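Local coordinates for SPbeta prophage-derived aminoglycoside N(3')-acetyltransferase-like protein YokD (Bacillus subtilis, PDB 2NYG) that binds coenzyme A as a homodimer, is probably an N-acetyltransferase related to the aminoglycoside-modifying enzymes, and may contribute to antibiotic resistance, at residues A[13-18]-A[53-58]; A[66-71]-A[114-119]; A[123-128]-A[136-141]; A[129-134]-A[149-154]. One frame throughout, in Å; residues are numbered along the deposited sequence.

Interaction 1: A[13-18]-A[53-58]; sequences RTKQSI and IQALID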
# COMPACT_ATOMS: atom_id res chain seq x y z
N ARG A 13 6.34 -12.81 15.88
CA ARG A 13 6.95 -11.53 16.23
C ARG A 13 5.75 -10.59 16.40
O ARG A 13 4.94 -10.47 15.49
CB ARG A 13 7.85 -11.01 15.11
CG ARG A 13 8.64 -12.07 14.36
CD ARG A 13 9.69 -12.71 15.23
NE ARG A 13 10.47 -13.67 14.48
CZ ARG A 13 11.57 -14.26 14.94
NH1 ARG A 13 12.02 -13.99 16.15
NH2 ARG A 13 12.24 -15.11 14.16
N THR A 14 5.65 -9.93 17.54
CA THR A 14 4.55 -9.01 17.78
C THR A 14 5.01 -7.58 18.00
O THR A 14 6.20 -7.31 18.18
CB THR A 14 3.72 -9.43 19.02
OG1 THR A 14 4.56 -9.38 20.18
CG2 THR A 14 3.19 -10.85 18.85
N LYS A 15 4.04 -6.67 17.98
CA LYS A 15 4.30 -5.26 18.21
C LYS A 15 5.18 -5.11 19.44
O LYS A 15 6.15 -4.38 19.44
CB LYS A 15 2.99 -4.51 18.44
CG LYS A 15 3.18 -3.02 18.63
CD LYS A 15 1.88 -2.34 18.97
CE LYS A 15 1.40 -2.74 20.36
NZ LYS A 15 0.04 -2.21 20.66
N GLN A 16 4.82 -5.83 20.49
CA GLN A 16 5.54 -5.78 21.75
C GLN A 16 6.94 -6.38 21.71
O GLN A 16 7.87 -5.83 22.30
CB GLN A 16 4.74 -6.51 22.83
CG GLN A 16 5.35 -6.47 24.22
CD GLN A 16 4.71 -7.49 25.15
OE1 GLN A 16 3.51 -7.76 25.05
NE2 GLN A 16 5.52 -8.06 26.05
N SER A 17 7.08 -7.51 21.04
CA SER A 17 8.38 -8.15 20.98
C SER A 17 9.29 -7.36 20.05
O SER A 17 10.51 -7.37 20.23
CB SER A 17 8.27 -9.60 20.49
OG SER A 17 8.18 -9.66 19.09
N ILE A 18 8.71 -6.70 19.07
CA ILE A 18 9.48 -5.89 18.15
C ILE A 18 9.82 -4.60 18.88
O ILE A 18 10.89 -4.04 18.70
CB ILE A 18 8.70 -5.57 16.83
CG1 ILE A 18 8.64 -6.82 15.95
CG2 ILE A 18 9.36 -4.46 16.06
CD1 ILE A 18 7.92 -6.60 14.62
N ILE A 53 5.00 -0.78 12.28
CA ILE A 53 4.88 0.67 12.30
C ILE A 53 4.55 1.18 13.70
O ILE A 53 5.08 2.20 14.14
CB ILE A 53 3.78 1.15 11.36
CG1 ILE A 53 4.12 0.77 9.92
CG2 ILE A 53 3.58 2.65 11.51
CD1 ILE A 53 3.00 1.03 8.96
N GLN A 54 3.68 0.48 14.40
CA GLN A 54 3.27 0.90 15.73
C GLN A 54 4.39 0.67 16.74
O GLN A 54 4.52 1.41 17.71
CB GLN A 54 2.02 0.13 16.11
CG GLN A 54 0.97 0.28 15.05
CD GLN A 54 -0.32 -0.42 15.39
OE1 GLN A 54 -0.32 -1.56 15.84
NE2 GLN A 54 -1.43 0.26 15.15
N ALA A 55 5.20 -0.35 16.49
CA ALA A 55 6.31 -0.65 17.37
C ALA A 55 7.32 0.48 17.22
O ALA A 55 7.99 0.87 18.17
CB ALA A 55 6.93 -1.99 16.99
N LEU A 56 7.44 1.01 16.01
CA LEU A 56 8.36 2.09 15.76
C LEU A 56 7.86 3.34 16.46
O LEU A 56 8.64 4.08 17.07
CB LEU A 56 8.50 2.35 14.26
CG LEU A 56 9.61 1.52 13.61
CD1 LEU A 56 9.35 1.33 12.12
CD2 LEU A 56 10.93 2.21 13.86
N ILE A 57 6.56 3.55 16.38
CA ILE A 57 5.93 4.71 17.01
C ILE A 57 5.98 4.61 18.54
O ILE A 57 6.24 5.59 19.24
CB ILE A 57 4.48 4.86 16.49
CG1 ILE A 57 4.52 5.38 15.06
CG2 ILE A 57 3.69 5.78 17.38
CD1 ILE A 57 3.20 5.65 14.43
N ASP A 58 5.76 3.40 19.04
CA ASP A 58 5.79 3.17 20.47
C ASP A 58 7.14 3.49 21.06
O ASP A 58 7.24 4.04 22.16
CB ASP A 58 5.46 1.71 20.77
CG ASP A 58 3.98 1.45 20.80
OD1 ASP A 58 3.23 2.31 20.28
OD2 ASP A 58 3.58 0.39 21.34
O HOH W 1 -1.42 -2.87 18.28
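Lys15 holds CG anti to its backbone N (chi1 -178°), which starts its chain toward Gln54 and Ala55. A bend at chi3 (68°) then turns CE toward Asp58. The aliphatic part of the lysine lies against the helix of 53-58. Its CD meets CB of Gln54 at 3.8 Å, and the two side chains cross obliquely. Its CE comes 3.9 Å from OD2 of Asp58, with the two side chains at about a right angle. The ammonium does not form a salt bridge, since Lys15 NZ stays 4.4 Å from Asp58 OD2. The charges may still attract weakly. A water links Lys15 to Gln54: it accepts from Lys15 NZ at 2.9 Å and donates to Gln54 OE1 at 3.0 Å. The amide NE2 of Gln54 is bonded to Tyr122 OH, so both ends of this amide have partners.

The buried part is small and centred on Ala55. Its CB touches the carbonyl O of Lys15 at 3.5 Å and CG2 of Ile18 at 3.6 Å. The CA atoms of Lys15 and Ala55 are the closest pair of the two segments, 5.1 Å apart. Thr14 and Ser17 form a capping box at the start of helix 15-25: Thr14 OG1 accepts from Ser17 N, and Ser17 OG accepts from Thr14 N.

The contact joins the beginning of helix 15-25 to the middle of helix 48-60. Thr19 continues the packing onto Ala55 and Asp58. Tyr105 of the second subunit packs on Gln54, and Ile53 of helix 48-60 faces helix 114-119.

Interaction 2: A[66-71]-A[114-119]; sequences IVMPSQ and QIVELF. With COA (coenzyme A), chain G.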
# COMPACT_ATOMS: atom_id res chain seq x y z
N ILE A 66 9.82 9.63 12.86
CA ILE A 66 10.26 8.55 11.99
C ILE A 66 10.07 8.95 10.53
O ILE A 66 8.99 9.35 10.11
CB ILE A 66 9.55 7.20 12.26
CG1 ILE A 66 8.08 7.28 11.92
CG2 ILE A 66 9.68 6.84 13.72
CD1 ILE A 66 7.35 6.05 12.36
N VAL A 67 11.16 8.85 9.78
CA VAL A 67 11.17 9.20 8.37
C VAL A 67 11.49 7.96 7.53
O VAL A 67 12.22 7.07 7.97
CB VAL A 67 12.23 10.30 8.06
CG1 VAL A 67 12.21 10.65 6.59
CG2 VAL A 67 11.98 11.54 8.90
N MET A 68 10.94 7.91 6.33
CA MET A 68 11.20 6.80 5.44
C MET A 68 11.23 7.34 4.03
O MET A 68 10.54 8.30 3.72
CB MET A 68 10.10 5.74 5.52
CG MET A 68 10.03 5.00 6.83
SD MET A 68 8.84 3.65 6.77
CE MET A 68 8.33 3.53 8.47
N PRO A 69 12.03 6.71 3.16
CA PRO A 69 12.12 7.14 1.78
C PRO A 69 10.91 6.55 1.09
O PRO A 69 10.55 5.40 1.33
CB PRO A 69 13.43 6.51 1.33
CG PRO A 69 13.43 5.22 2.05
CD PRO A 69 12.97 5.61 3.44
N SER A 70 10.24 7.33 0.25
CA SER A 70 9.05 6.84 -0.43
C SER A 70 9.08 7.15 -1.91
O SER A 70 8.12 7.67 -2.47
CB SER A 70 7.80 7.45 0.20
OG SER A 70 7.91 8.86 0.24
N GLN A 71 10.20 6.80 -2.53
CA GLN A 71 10.46 7.01 -3.96
C GLN A 71 9.47 6.37 -4.93
O GLN A 71 8.95 5.29 -4.69
CB GLN A 71 11.86 6.51 -4.28
CG GLN A 71 12.96 7.22 -3.51
CD GLN A 71 14.28 6.51 -3.65
OE1 GLN A 71 14.47 5.73 -4.57
NE2 GLN A 71 15.21 6.78 -2.73
N GLN A 114 7.07 -3.08 1.73
CA GLN A 114 5.66 -3.04 2.08
C GLN A 114 5.39 -2.06 3.21
O GLN A 114 4.42 -1.31 3.17
CB GLN A 114 5.19 -4.44 2.45
CG GLN A 114 5.02 -5.33 1.24
CD GLN A 114 4.39 -6.67 1.55
OE1 GLN A 114 3.86 -6.89 2.65
NE2 GLN A 114 4.43 -7.57 0.56
N ILE A 115 6.25 -2.08 4.23
CA ILE A 115 6.10 -1.19 5.37
C ILE A 115 6.01 0.27 4.95
O ILE A 115 5.16 1.01 5.44
CB ILE A 115 7.24 -1.38 6.35
CG1 ILE A 115 7.05 -2.70 7.10
CG2 ILE A 115 7.30 -0.23 7.33
CD1 ILE A 115 8.30 -3.23 7.78
N VAL A 116 6.88 0.69 4.05
CA VAL A 116 6.86 2.07 3.58
C VAL A 116 5.59 2.37 2.81
O VAL A 116 5.04 3.46 2.91
CB VAL A 116 8.07 2.38 2.67
CG1 VAL A 116 7.86 3.72 1.96
CG2 VAL A 116 9.34 2.43 3.49
N GLU A 117 5.12 1.40 2.04
CA GLU A 117 3.92 1.60 1.24
C GLU A 117 2.70 1.82 2.13
O GLU A 117 1.82 2.61 1.82
CB GLU A 117 3.70 0.42 0.29
CG GLU A 117 2.45 0.56 -0.58
CD GLU A 117 2.49 1.76 -1.52
OE1 GLU A 117 3.25 2.71 -1.27
OE2 GLU A 117 1.74 1.75 -2.51
N LEU A 118 2.66 1.10 3.24
CA LEU A 118 1.56 1.24 4.17
C LEU A 118 1.79 2.47 5.05
O LEU A 118 0.84 3.18 5.39
CB LEU A 118 1.46 0.01 5.06
CG LEU A 118 0.32 0.16 6.05
CD1 LEU A 118 -1.00 0.23 5.29
CD2 LEU A 118 0.34 -0.98 7.01
N PHE A 119 3.04 2.72 5.41
CA PHE A 119 3.37 3.84 6.27
C PHE A 119 3.02 5.19 5.65
O PHE A 119 2.72 6.15 6.37
CB PHE A 119 4.86 3.81 6.61
CG PHE A 119 5.27 4.85 7.60
CD1 PHE A 119 4.78 4.82 8.91
CD2 PHE A 119 6.09 5.90 7.22
CE1 PHE A 119 5.11 5.80 9.81
CE2 PHE A 119 6.42 6.90 8.12
CZ PHE A 119 5.93 6.85 9.41
N1A COA G . 5.79 -11.15 8.68
C2A COA G . 6.93 -11.27 7.87
N3A COA G . 6.80 -11.17 6.51
C4A COA G . 5.56 -10.95 5.93
C5A COA G . 4.39 -10.81 6.70
C6A COA G . 4.51 -10.92 8.10
N6A COA G . 3.45 -10.80 8.88
N7A COA G . 3.34 -10.60 5.86
C8A COA G . 3.83 -10.60 4.58
N9A COA G . 5.22 -10.82 4.64
C1B COA G . 6.22 -10.93 3.55
C2B COA G . 5.68 -11.21 2.11
O2B COA G . 5.19 -12.55 1.90
C3B COA G . 6.89 -10.88 1.25
O3B COA G . 7.65 -12.13 1.23
P3B COA G . 8.23 -12.86 -0.11
O7A COA G . 7.90 -12.02 -1.36
O8A COA G . 7.53 -14.19 -0.30
O9A COA G . 9.71 -13.07 0.07
C4B COA G . 7.61 -9.74 2.02
O4B COA G . 7.13 -9.83 3.38
C5B COA G . 7.31 -8.30 1.48
O5B COA G . 8.07 -7.38 2.32
P1A COA G . 8.94 -6.23 1.65
O1A COA G . 9.66 -5.43 2.69
O2A COA G . 8.06 -5.33 0.78
O3A COA G . 9.88 -7.05 0.73
P2A COA G . 11.18 -7.88 1.17
O4A COA G . 10.97 -9.30 0.78
O5A COA G . 11.47 -7.80 2.67
O6A COA G . 12.29 -7.07 0.30
CBP COA G . 13.36 -4.77 0.24
CCP COA G . 13.22 -6.17 0.92
CDP COA G . 12.97 -4.84 -1.25
CEP COA G . 12.47 -3.80 1.04
CAP COA G . 14.89 -4.40 0.21
OAP COA G . 15.61 -5.52 0.77
C9P COA G . 15.28 -3.12 1.00
O9P COA G . 16.16 -3.32 2.02
N8P COA G . 14.80 -1.87 0.78
C7P COA G . 15.10 -0.75 1.71
C6P COA G . 13.93 0.18 2.09
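The Phe119 ring takes the methyl CE of Met68 over one face, 3.6 Å from the ring centroid and 19° off the normal. This is a CH-pi contact. The sulfur SD stands more obliquely, 4.3 Å from the same centroid, and completes a Met-aromatic contact. Ile66 also approaches the ring obliquely: its CG1 and CD1 touch CZ and CE1 at the far end of the phenyl. Phe119 CG lies anti to the backbone N (chi1 -174°), on the side of the helix that faces the strand.

Val116 lies one turn earlier in the helix. Its CG2 meets Met68 SD at 3.5 Å, and its CG1 packs on the carbonyl O of Pro69 and on Ser70. All of these residues are buried.

The start of the helix faces the cofactor. Gln114 N donates to O2A of coenzyme A at 2.6 Å, and the positive end of the helix dipole would probably favour this phosphate. The glutamine side chain runs beside C5B.

The axes of helix 114-119 and strand 66-69 approach to 9.1 Å, their directions 114° apart. Strand 65-69 lies between strands 32-37 and 135-139 of the mixed sheet. Helix 48-60 packs here through Ile53 on Phe119 and Val60 on Ile66.

Interaction 3: A[123-128]-A[136-141]; sequences PEVKRS and VAWGKH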
# COMPACT_ATOMS: atom_id res chain seq x y z
N PRO A 123 -2.31 7.09 9.43
CA PRO A 123 -2.78 8.31 10.08
C PRO A 123 -1.67 9.19 10.62
O PRO A 123 -0.85 8.75 11.45
CB PRO A 123 -3.68 7.78 11.20
CG PRO A 123 -4.13 6.45 10.68
CD PRO A 123 -2.88 5.90 10.08
N GLU A 124 -1.63 10.42 10.13
CA GLU A 124 -0.66 11.43 10.57
C GLU A 124 0.71 11.46 9.91
O GLU A 124 1.59 12.21 10.32
CB GLU A 124 -0.52 11.33 12.09
CG GLU A 124 -1.88 11.26 12.77
CD GLU A 124 -2.07 12.34 13.80
OE1 GLU A 124 -1.54 12.18 14.92
OE2 GLU A 124 -2.74 13.35 13.47
N VAL A 125 0.88 10.66 8.87
CA VAL A 125 2.13 10.62 8.13
C VAL A 125 2.10 11.62 6.98
O VAL A 125 1.14 11.67 6.21
CB VAL A 125 2.38 9.22 7.56
CG1 VAL A 125 3.63 9.22 6.68
CG2 VAL A 125 2.51 8.22 8.68
N LYS A 126 3.15 12.42 6.86
CA LYS A 126 3.23 13.40 5.78
C LYS A 126 4.21 12.94 4.72
O LYS A 126 5.08 12.11 4.99
CB LYS A 126 3.67 14.74 6.34
CG LYS A 126 2.65 15.41 7.26
CD LYS A 126 1.67 16.28 6.48
CE LYS A 126 1.00 17.28 7.41
NZ LYS A 126 0.36 16.56 8.55
N ARG A 127 4.08 13.49 3.51
CA ARG A 127 4.94 13.14 2.39
C ARG A 127 5.41 14.40 1.66
O ARG A 127 4.63 15.32 1.44
CB ARG A 127 4.17 12.26 1.41
CG ARG A 127 4.99 11.63 0.32
CD ARG A 127 4.13 10.70 -0.50
NE ARG A 127 4.90 9.97 -1.50
CZ ARG A 127 4.37 9.14 -2.39
NH1 ARG A 127 3.07 8.93 -2.41
NH2 ARG A 127 5.14 8.53 -3.28
N SER A 128 6.69 14.42 1.29
CA SER A 128 7.27 15.56 0.57
C SER A 128 6.82 15.61 -0.90
O SER A 128 6.38 14.61 -1.46
CB SER A 128 8.80 15.52 0.66
OG SER A 128 9.29 14.24 0.28
N VAL A 136 8.60 10.32 3.59
CA VAL A 136 7.39 10.36 4.38
C VAL A 136 7.87 10.42 5.81
O VAL A 136 8.87 9.80 6.16
CB VAL A 136 6.57 9.10 4.18
CG1 VAL A 136 5.83 9.15 2.87
CG2 VAL A 136 7.47 7.91 4.21
N ALA A 137 7.18 11.19 6.63
CA ALA A 137 7.57 11.30 8.03
C ALA A 137 6.37 11.42 8.95
O ALA A 137 5.30 11.88 8.56
CB ALA A 137 8.50 12.49 8.21
N TRP A 138 6.59 10.98 10.18
CA TRP A 138 5.61 10.98 11.25
C TRP A 138 6.37 11.49 12.47
O TRP A 138 7.51 11.09 12.69
CB TRP A 138 5.14 9.55 11.54
CG TRP A 138 4.18 9.41 12.70
CD1 TRP A 138 2.83 9.36 12.63
CD2 TRP A 138 4.52 9.30 14.09
NE1 TRP A 138 2.29 9.22 13.88
CE2 TRP A 138 3.31 9.18 14.80
CE3 TRP A 138 5.72 9.30 14.80
CZ2 TRP A 138 3.26 9.05 16.19
CZ3 TRP A 138 5.68 9.16 16.19
CH2 TRP A 138 4.45 9.04 16.87
N GLY A 139 5.75 12.36 13.25
CA GLY A 139 6.44 12.83 14.44
C GLY A 139 6.65 14.32 14.61
O GLY A 139 6.28 15.14 13.77
N LYS A 140 7.29 14.65 15.73
CA LYS A 140 7.57 16.02 16.11
C LYS A 140 8.10 16.91 14.99
O LYS A 140 7.60 18.02 14.80
CB LYS A 140 8.55 16.02 17.28
CG LYS A 140 8.70 17.37 17.96
CD LYS A 140 9.83 17.34 18.98
CE LYS A 140 9.98 18.70 19.65
NZ LYS A 140 11.15 18.72 20.57
N HIS A 141 9.09 16.44 14.25
CA HIS A 141 9.68 17.26 13.19
C HIS A 141 9.33 16.99 11.72
O HIS A 141 9.98 17.51 10.83
CB HIS A 141 11.20 17.26 13.34
CG HIS A 141 11.68 17.80 14.66
ND1 HIS A 141 12.17 16.99 15.66
CD2 HIS A 141 11.72 19.06 15.13
CE1 HIS A 141 12.49 17.73 16.70
NE2 HIS A 141 12.23 18.99 16.41
O HOH W 2 2.87 13.01 13.19
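Lys126 and Ala137 form an antiparallel hydrogen-bonded pair in the beta hairpin of strands 126-127 and 135-139. Lys126 N donates to Ala137 O at 2.8 Å, and Ala137 N returns the bond to Lys126 O at 2.8 Å. The next pair, Arg127 and Val136, is non-hydrogen-bonded. Two CA-H...O contacts add to the backbone pairing: Val136 CA to Lys126 O at 3.0 Å, and Val125 CA to Ala137 O at 3.4 Å.

Apolar contacts gather on the face of Val136. CG1 of this valine touches CG of Arg127 at 3.7 Å, the two side chains lying side by side and pointing the same way. Arg127 CG is anti to the backbone N (chi1 -170°), and the chain stays extended to NE. NH2 is hydrogen-bonded to Thr106 O and Ser70 O, and NE weakly to Ser134 OG. Val125 puts CG1 against CB of Val136 and CG2 4.1 Å from CB of Trp138.

Beyond the paired residues the indole of Trp138 meets the turn of chain at Pro123 and Glu124. Pro123 O lies in the ring plane at its edge, while CB of Glu124 touches CD1 at 3.9 Å. A water above the indole takes a bond from Gly139 N and donates to Glu124 O.

The backbone bonds set the register, and the valines and Trp138 turn apolar groups toward Phe119. The Val136 face thus combines apolar contacts with an arginine whose polar end is satisfied by backbone carbonyls. On the Lys126 and Ala137 face, the side chain of Lys126 touches Lys142, Asn143 and Leu146 of helix 142-146.

Interaction 4: A[129-134]-A[149-154]; sequences NHPNYS and HPLEFG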
# COMPACT_ATOMS: atom_id res chain seq x y z
N ASN A 129 6.95 16.77 -1.52
CA ASN A 129 6.48 16.91 -2.89
C ASN A 129 7.37 16.56 -4.10
O ASN A 129 7.15 17.08 -5.19
CB ASN A 129 5.92 18.32 -3.06
CG ASN A 129 4.94 18.41 -4.19
OD1 ASN A 129 4.03 17.59 -4.30
ND2 ASN A 129 5.11 19.40 -5.06
N HIS A 130 8.34 15.68 -3.95
CA HIS A 130 9.18 15.33 -5.09
C HIS A 130 8.56 14.13 -5.80
O HIS A 130 8.05 13.21 -5.16
CB HIS A 130 10.60 15.02 -4.63
CG HIS A 130 11.61 15.13 -5.72
ND1 HIS A 130 11.83 14.13 -6.64
CD2 HIS A 130 12.42 16.15 -6.09
CE1 HIS A 130 12.72 14.53 -7.53
NE2 HIS A 130 13.10 15.76 -7.21
N PRO A 131 8.58 14.12 -7.14
CA PRO A 131 8.01 13.05 -7.97
C PRO A 131 8.79 11.73 -8.01
O PRO A 131 8.23 10.68 -8.37
CB PRO A 131 7.89 13.71 -9.33
CG PRO A 131 9.07 14.61 -9.35
CD PRO A 131 9.00 15.25 -7.98
N ASN A 132 10.07 11.78 -7.66
CA ASN A 132 10.87 10.58 -7.66
C ASN A 132 11.47 10.22 -6.32
O ASN A 132 11.44 9.07 -5.92
CB ASN A 132 12.02 10.69 -8.67
CG ASN A 132 11.55 10.76 -10.10
OD1 ASN A 132 10.44 10.34 -10.44
ND2 ASN A 132 12.42 11.26 -10.96
N TYR A 133 12.01 11.21 -5.62
CA TYR A 133 12.66 10.96 -4.35
C TYR A 133 11.97 11.57 -3.14
O TYR A 133 12.57 12.31 -2.36
CB TYR A 133 14.09 11.48 -4.44
CG TYR A 133 14.82 11.00 -5.68
CD1 TYR A 133 15.03 9.63 -5.90
CD2 TYR A 133 15.32 11.91 -6.62
CE1 TYR A 133 15.73 9.18 -7.03
CE2 TYR A 133 16.02 11.47 -7.74
CZ TYR A 133 16.22 10.10 -7.94
OH TYR A 133 16.90 9.66 -9.05
N SER A 134 10.69 11.26 -2.99
CA SER A 134 9.93 11.78 -1.86
C SER A 134 10.24 10.99 -0.61
O SER A 134 10.77 9.88 -0.68
CB SER A 134 8.43 11.71 -2.14
OG SER A 134 8.08 10.45 -2.71
N HIS A 149 11.30 20.51 -0.12
CA HIS A 149 11.56 19.65 -1.30
C HIS A 149 11.47 20.17 -2.78
O HIS A 149 10.46 20.00 -3.44
CB HIS A 149 10.73 18.36 -1.20
CG HIS A 149 11.49 17.12 -1.51
ND1 HIS A 149 12.61 17.09 -2.33
CD2 HIS A 149 11.29 15.84 -1.12
CE1 HIS A 149 13.06 15.85 -2.41
NE2 HIS A 149 12.28 15.08 -1.68
N PRO A 150 12.57 20.77 -3.29
CA PRO A 150 12.66 21.30 -4.65
C PRO A 150 12.82 20.17 -5.68
O PRO A 150 13.32 19.09 -5.37
CB PRO A 150 13.87 22.19 -4.57
CG PRO A 150 14.76 21.41 -3.67
CD PRO A 150 13.86 20.86 -2.59
N LEU A 151 12.39 20.39 -6.91
CA LEU A 151 12.52 19.34 -7.92
C LEU A 151 13.98 19.04 -8.26
O LEU A 151 14.40 17.89 -8.29
CB LEU A 151 11.78 19.75 -9.18
CG LEU A 151 11.65 18.64 -10.21
CD1 LEU A 151 10.85 17.48 -9.62
CD2 LEU A 151 10.96 19.18 -11.44
N GLU A 152 14.73 20.10 -8.54
CA GLU A 152 16.14 20.01 -8.90
C GLU A 152 17.01 19.46 -7.78
O GLU A 152 17.04 20.00 -6.67
CB GLU A 152 16.65 21.40 -9.31
CG GLU A 152 18.00 21.39 -9.99
CD GLU A 152 18.44 22.78 -10.44
OE1 GLU A 152 18.84 23.59 -9.58
OE2 GLU A 152 18.37 23.07 -11.66
N PHE A 153 17.73 18.38 -8.09
CA PHE A 153 18.60 17.71 -7.15
C PHE A 153 17.73 17.02 -6.12
O PHE A 153 17.55 15.81 -6.18
CB PHE A 153 19.55 18.74 -6.53
CG PHE A 153 20.45 19.40 -7.54
CD1 PHE A 153 20.58 20.78 -7.59
CD2 PHE A 153 21.13 18.62 -8.49
CE1 PHE A 153 21.38 21.39 -8.57
CE2 PHE A 153 21.92 19.21 -9.47
CZ PHE A 153 22.05 20.59 -9.52
N GLY A 154 17.16 17.79 -5.21
CA GLY A 154 16.27 17.21 -4.21
C GLY A 154 16.57 15.81 -3.71
O GLY A 154 15.77 14.89 -3.84
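His130 and His149 hold together two irregular segments. One is the loop of the beta hairpin between strands 126-127 and 135-139, and the other is the loop between helices 142-146 and 160-166. The tight part is centred on the His130 ring. Its NE2 donates to the carbonyl O of Leu151 at 2.7 Å, on a lone pair and close to the imidazole plane. Its ND1 accepts from two backbone N-H groups of its own loop, Asn132 N and Tyr133 N. Both donors are tilted from the ring plane, Tyr133 N the more so. The bonds at both nitrogens limit the rotation of this ring. Pro150 O lies at its edge, 3.2 Å from CD2. Leu151 CD1 and Pro131 CD lie over one face, both toward the rim, and touch each other. Gly154 O lies over the opposite face, near the rim. Gly154 has a positive phi, which favours glycine. Strand 208-217 packs next to Leu151 and Tyr133.

The two imidazoles meet obliquely, centroids 5.0 Å apart and planes at 35°. CB of His130 sits over the centre of the His149 ring, 3.4 Å from its centroid, in a CH-pi contact.

The exposed side is looser. Asn129 meets His149 only through its backbone N, 4.1 Å from CB. Glu152 is exposed too, and its side chain is turned away from the hairpin loop.

His149 NE2 closes the contact with a bond of 2.9 Å to Tyr133 O, the donor standing 41° above the carbonyl plane.

Interactions 2 and 3 meet in the mixed sheet, their centres 10 Å apart. Ile66 N lies 2.7 Å from Trp138 O, a probable hydrogen bond between strands 65-69 and 135-139. Interaction 4 continues the hairpin of interaction 3 and reaches interaction 2, where Ser70 N is 2.8 Å from Ser134 O. Interaction 1 joins this core through helix 48-60: Ile53 CG2 touches Phe119 CD1 at 3.6 Å, and Ile57 packs on Trp138. Interactions 1 and 4 have centres 30 Å apart. Coenzyme A is hydrogen-bonded by Gln114 N in interaction 2. The side chains of Ile18, Val136 and Tyr133 lie about 8, 10 and 12 Å from it.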